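Local coordinates for protein lectin (Polyandrocarpa misakiensis, PDB 1BYF) that binds galactose with the aid of calcium, as a homodimeric C-type lectin that serves in the tunicate's defence against microorganisms, at residues Met12-Ala17 against Leu68-Val73. Sequence-based numbering, arbitrary orientation.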
loop_
_atom_site.group_PDB
_atom_site.type_symbol
_atom_site.label_atom_id
_atom_site.label_comp_id
_atom_site.label_asym_id
_atom_site.label_seq_id
_atom_site.Cartn_x
_atom_site.Cartn_y
_atom_site.Cartn_z
ATOM N N MET A 12 14.866 -7.756 -0.682
ATOM C CA MET A 12 15.184 -9.134 -0.969
ATOM C C MET A 12 15.416 -9.322 -2.481
ATOM O O MET A 12 15.036 -8.451 -3.254
ATOM C CB MET A 12 13.977 -10.032 -0.722
ATOM C CG MET A 12 13.661 -10.599 0.627
ATOM S SD MET A 12 11.835 -10.632 0.783
ATOM C CE MET A 12 11.634 -9.069 1.637
ATOM N N ASN A 13 15.901 -10.523 -2.793
ATOM C CA ASN A 13 16.036 -10.877 -4.208
ATOM C C ASN A 13 14.641 -11.309 -4.676
ATOM O O ASN A 13 13.706 -11.414 -3.873
ATOM C CB ASN A 13 17.093 -11.935 -4.470
ATOM C CG ASN A 13 16.898 -13.240 -3.741
ATOM O OD1 ASN A 13 15.767 -13.656 -3.472
ATOM N ND2 ASN A 13 18.001 -13.911 -3.408
ATOM N N TYR A 14 14.492 -11.553 -5.961
ATOM C CA TYR A 14 13.218 -11.922 -6.553
ATOM C C TYR A 14 12.622 -13.210 -6.011
ATOM O O TYR A 14 11.423 -13.232 -5.695
ATOM C CB TYR A 14 13.397 -11.995 -8.071
ATOM C CG TYR A 14 12.135 -12.325 -8.829
ATOM C CD1 TYR A 14 11.205 -11.333 -9.090
ATOM C CD2 TYR A 14 11.868 -13.617 -9.270
ATOM C CE1 TYR A 14 10.043 -11.604 -9.784
ATOM C CE2 TYR A 14 10.706 -13.900 -9.971
ATOM C CZ TYR A 14 9.803 -12.891 -10.224
ATOM O OH TYR A 14 8.637 -13.143 -10.910
ATOM N N ALA A 15 13.423 -14.269 -5.896
ATOM C CA ALA A 15 12.884 -15.526 -5.376
ATOM C C ALA A 15 12.330 -15.299 -3.967
ATOM O O ALA A 15 11.208 -15.698 -3.663
ATOM C CB ALA A 15 13.925 -16.633 -5.354
ATOM N N ASP A 16 13.122 -14.649 -3.122
ATOM C CA ASP A 16 12.728 -14.393 -1.744
ATOM C C ASP A 16 11.484 -13.513 -1.657
ATOM O O ASP A 16 10.682 -13.693 -0.743
ATOM C CB ASP A 16 13.889 -13.798 -0.949
ATOM C CG ASP A 16 14.990 -14.816 -0.694
ATOM O OD1 ASP A 16 14.745 -16.032 -0.854
ATOM O OD2 ASP A 16 16.118 -14.422 -0.340
ATOM N N ALA A 17 11.319 -12.592 -2.601
ATOM C CA ALA A 17 10.131 -11.740 -2.604
ATOM C C ALA A 17 8.895 -12.615 -2.838
ATOM O O ALA A 17 7.858 -12.415 -2.204
ATOM C CB ALA A 17 10.220 -10.654 -3.652
ATOM N N LEU A 68 6.319 -13.127 -18.410
ATOM C CA LEU A 68 5.039 -13.582 -17.897
ATOM C C LEU A 68 4.804 -13.123 -16.453
ATOM O O LEU A 68 5.674 -13.239 -15.597
ATOM C CB LEU A 68 4.913 -15.099 -17.917
ATOM C CG LEU A 68 4.961 -15.848 -19.247
ATOM C CD1 LEU A 68 4.894 -17.344 -18.965
ATOM C CD2 LEU A 68 3.839 -15.428 -20.186
ATOM N N TRP A 69 3.596 -12.648 -16.201
ATOM C CA TRP A 69 3.165 -12.292 -14.847
ATOM C C TRP A 69 3.045 -13.625 -14.112
ATOM O O TRP A 69 2.847 -14.637 -14.810
ATOM C CB TRP A 69 1.843 -11.544 -14.909
ATOM C CG TRP A 69 1.872 -10.153 -15.455
ATOM C CD1 TRP A 69 1.383 -9.712 -16.653
ATOM C CD2 TRP A 69 2.430 -8.997 -14.812
ATOM N NE1 TRP A 69 1.602 -8.362 -16.795
ATOM C CE2 TRP A 69 2.246 -7.901 -15.670
ATOM C CE3 TRP A 69 3.065 -8.793 -13.583
ATOM C CZ2 TRP A 69 2.674 -6.611 -15.346
ATOM C CZ3 TRP A 69 3.494 -7.518 -13.260
ATOM C CH2 TRP A 69 3.291 -6.446 -14.135
ATOM N N ASN A 70 3.215 -13.699 -12.802
ATOM C CA ASN A 70 3.164 -14.959 -12.087
ATOM C C ASN A 70 1.837 -15.710 -12.241
ATOM O O ASN A 70 1.799 -16.876 -11.851
ATOM C CB ASN A 70 3.316 -14.830 -10.570
ATOM C CG ASN A 70 4.328 -13.832 -10.083
ATOM O OD1 ASN A 70 5.444 -13.789 -10.609
ATOM N ND2 ASN A 70 3.917 -13.055 -9.085
ATOM N N ASP A 71 0.778 -15.043 -12.669
ATOM C CA ASP A 71 -0.506 -15.726 -12.817
ATOM C C ASP A 71 -0.675 -16.252 -14.241
ATOM O O ASP A 71 -1.776 -16.575 -14.694
ATOM C CB ASP A 71 -1.673 -14.829 -12.418
ATOM C CG ASP A 71 -1.749 -13.528 -13.181
ATOM O OD1 ASP A 71 -0.783 -13.165 -13.887
ATOM O OD2 ASP A 71 -2.798 -12.850 -13.067
ATOM N N GLY A 72 0.428 -16.324 -14.974
ATOM C CA GLY A 72 0.458 -16.855 -16.320
ATOM C C GLY A 72 0.096 -15.913 -17.442
ATOM O O GLY A 72 0.198 -16.297 -18.611
ATOM N N VAL A 73 -0.344 -14.701 -17.131
ATOM C CA VAL A 73 -0.715 -13.736 -18.163
ATOM C C VAL A 73 0.541 -13.057 -18.697
ATOM O O VAL A 73 1.473 -12.746 -17.950
ATOM C CB VAL A 73 -1.722 -12.707 -17.629
ATOM C CG1 VAL A 73 -2.074 -11.644 -18.654
ATOM C CG2 VAL A 73 -2.995 -13.422 -17.169
#
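The phenol of Tyr-14 and the side-chain amide of Asn-70 meet at their oxygens, the amide coming in obliquely to the ring and its plane turned 57° from it. OH of Tyr-14 lies 3.3 Å from OD1 of Asn-70, and this is the one close approach between 12-17 and 68-73. Phenol and amide point in opposing senses, each reaching toward the other's segment, and do not stack. Elsewhere round the phenol, Trp-54 packs edge-to-face with it, and Leu-28 touches both Tyr-14 and Asn-70, a hydrophobic neighbour shared by the two.

Tyr-14 is the first residue of helix 14-22. Its ring reaches the other segment because CG is anti to the backbone N (chi1 -178°), which carries the hydroxyl outward from the helix. Just before it, Asn-13 is the N-cap: its OD1 accepts from the backbone N of Asp-16 at 2.8 Å, with the donor almost in line with the C=O bond, and this ties down the turn from which the tyrosine projects. On the other side, Asn-70 is in a type I turn from Trp-69 to Gly-72, closed by a bond of 3.0 Å from Gly-72 N to Trp-69 O.

The contact thus joins the start of the first helix of the C-type lectin domain to the turn that begins at the last residue of strand 68-69. The side chain of Tyr-14 lies about 10 Å from that of Asp-108, a residue of the carbohydrate-binding calcium site. Tyr-14 is buried and Asn-70 exposed, and their meeting is a polar touch that does not amount to a hydrogen bond. The phenol OH is hydrogen-bonded instead to OD2 of Asp-58, so that carboxylate is its anchor, and the approach of the amide oxygen probably adds little attraction.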